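Local atomic coordinates of 35 kDa hemin binding protein (PDB entry 5Y1A), a protein that probably binds hemin, carries a thioredoxin domain that probably takes part in thiol-disulfide exchange, and is a cargo of the type IX secretion system. Residues 103-106 / 107-111. Numbering follows the deposited sequence.
Sequences GIPG and FPTFS
The ring of Phe107 receives Ile104 at its edge: the CG2 methyl of Ile104 lies near the ring plane, 4.0 Å from CE1 of Phe107. Gly106 O also lies close to this ring, 3.2 Å from CD1 of Phe107. CG of Phe107 stands anti to its own carbonyl carbon (chi1 -59°), beside the backbone N, which turns the ring back toward Ile104. Phe43 of strand 34-44, Tyr80 and the two cysteines Cys48 and Cys51 also touch this ring.

The same glycine carbonyl ties the turn together. Thr109 OG1 donates to Gly106 O over 2.8 Å, reaching it almost end-on, with a C=O...OG1 angle of 169°. A chi1 of 44° puts OG1 between the backbone N and C of Thr109 and leaves CG2 beside the N; both branches then face the loop, CG2 lying 3.2 Å from Gly106 O. The hydroxyl thus bridges the chain three residues back, across Phe107 and Pro108.

This is the loop before the antiparallel strand 109-112 of a thioredoxin fold, and the peptide bond leading into Pro108 is cis, as in the cis-proline loop of thioredoxins. Pro108 touches Cys51, one of the pair in a CxxC sequence at a helix start, consistent with a thioredoxin-type active site.

Roughly at right angles to the threonine-glycine bond, Ile104 CG2 packs 3.4 Å from Thr109 OG1. That one methyl therefore meets both Phe107 and Thr109, while the isoleucine side chain also packs on Phe95 and Leu98 of helix 89-102 and on Phe43. Further out, Pro105 only grazes the threonine, its CD lying 4.4 Å from Thr109 CG2.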
loop_
_atom_site.group_PDB
_atom_site.type_symbol
_atom_site.label_atom_id
_atom_site.label_comp_id
_atom_site.label_asym_id
_atom_site.label_seq_id
_atom_site.Cartn_x
_atom_site.Cartn_y
_atom_site.Cartn_z
ATOM N N GLY A 103 -6.087 7.133 -20.607
ATOM C CA GLY A 103 -6.128 6.459 -21.905
ATOM C C GLY A 103 -4.901 5.556 -22.038
ATOM O O GLY A 103 -3.943 5.909 -22.719
ATOM N N ILE A 104 -4.961 4.394 -21.393
ATOM C CA ILE A 104 -3.840 3.432 -21.328
ATOM C C ILE A 104 -3.976 2.432 -22.469
ATOM O O ILE A 104 -4.836 1.571 -22.433
ATOM C CB ILE A 104 -3.860 2.688 -19.952
ATOM C CG1 ILE A 104 -3.744 3.737 -18.835
ATOM C CG2 ILE A 104 -2.719 1.622 -19.872
ATOM C CD1 ILE A 104 -4.103 3.240 -17.424
ATOM N N PRO A 105 -3.102 2.551 -23.478
ATOM C CA PRO A 105 -3.289 1.832 -24.749
ATOM C C PRO A 105 -2.781 0.380 -24.765
ATOM O O PRO A 105 -3.193 -0.391 -25.623
ATOM C CB PRO A 105 -2.476 2.676 -25.729
ATOM C CG PRO A 105 -1.336 3.245 -24.904
ATOM C CD PRO A 105 -1.913 3.436 -23.497
ATOM N N GLY A 106 -1.917 0.028 -23.827
ATOM C CA GLY A 106 -1.176 -1.248 -23.860
ATOM C C GLY A 106 -0.197 -1.289 -22.697
ATOM O O GLY A 106 -0.075 -0.309 -21.953
ATOM N N PHE A 107 0.480 -2.417 -22.538
ATOM C CA PHE A 107 1.428 -2.626 -21.428
ATOM C C PHE A 107 2.822 -2.992 -21.959
ATOM O O PHE A 107 2.946 -3.589 -23.042
ATOM C CB PHE A 107 0.979 -3.784 -20.503
ATOM C CG PHE A 107 -0.380 -3.618 -19.852
ATOM C CD1 PHE A 107 -0.936 -2.358 -19.602
ATOM C CD2 PHE A 107 -1.074 -4.759 -19.435
ATOM C CE1 PHE A 107 -2.207 -2.224 -18.986
ATOM C CE2 PHE A 107 -2.340 -4.651 -18.804
ATOM C CZ PHE A 107 -2.903 -3.387 -18.601
ATOM N N PRO A 108 3.885 -2.668 -21.188
ATOM C CA PRO A 108 3.825 -1.841 -19.986
ATOM C C PRO A 108 3.852 -0.365 -20.389
ATOM O O PRO A 108 4.548 0.011 -21.341
ATOM C CB PRO A 108 5.111 -2.222 -19.229
ATOM C CG PRO A 108 6.092 -2.564 -20.351
ATOM C CD PRO A 108 5.265 -3.127 -21.480
ATOM N N THR A 109 3.117 0.454 -19.652
ATOM C CA THR A 109 3.126 1.892 -19.821
ATOM C C THR A 109 3.141 2.488 -18.418
ATOM O O THR A 109 3.031 1.767 -17.423
ATOM C CB THR A 109 1.859 2.396 -20.623
ATOM O OG1 THR A 109 0.680 1.729 -20.150
ATOM C CG2 THR A 109 2.007 2.145 -22.121
ATOM N N PHE A 110 3.325 3.804 -18.325
ATOM C CA PHE A 110 3.324 4.448 -17.013
ATOM C C PHE A 110 2.937 5.902 -17.101
ATOM O O PHE A 110 3.023 6.517 -18.166
ATOM C CB PHE A 110 4.647 4.269 -16.235
ATOM C CG PHE A 110 5.771 5.281 -16.563
ATOM C CD1 PHE A 110 6.554 5.794 -15.513
ATOM C CD2 PHE A 110 6.068 5.671 -17.870
ATOM C CE1 PHE A 110 7.611 6.683 -15.761
ATOM C CE2 PHE A 110 7.137 6.587 -18.124
ATOM C CZ PHE A 110 7.908 7.057 -17.064
ATOM N N SER A 111 2.514 6.414 -15.953
ATOM C CA SER A 111 2.134 7.810 -15.788
ATOM C C SER A 111 3.000 8.449 -14.693
ATOM O O SER A 111 3.169 7.857 -13.600
ATOM C CB SER A 111 0.668 7.875 -15.378
ATOM O OG SER A 111 0.316 9.190 -15.007
#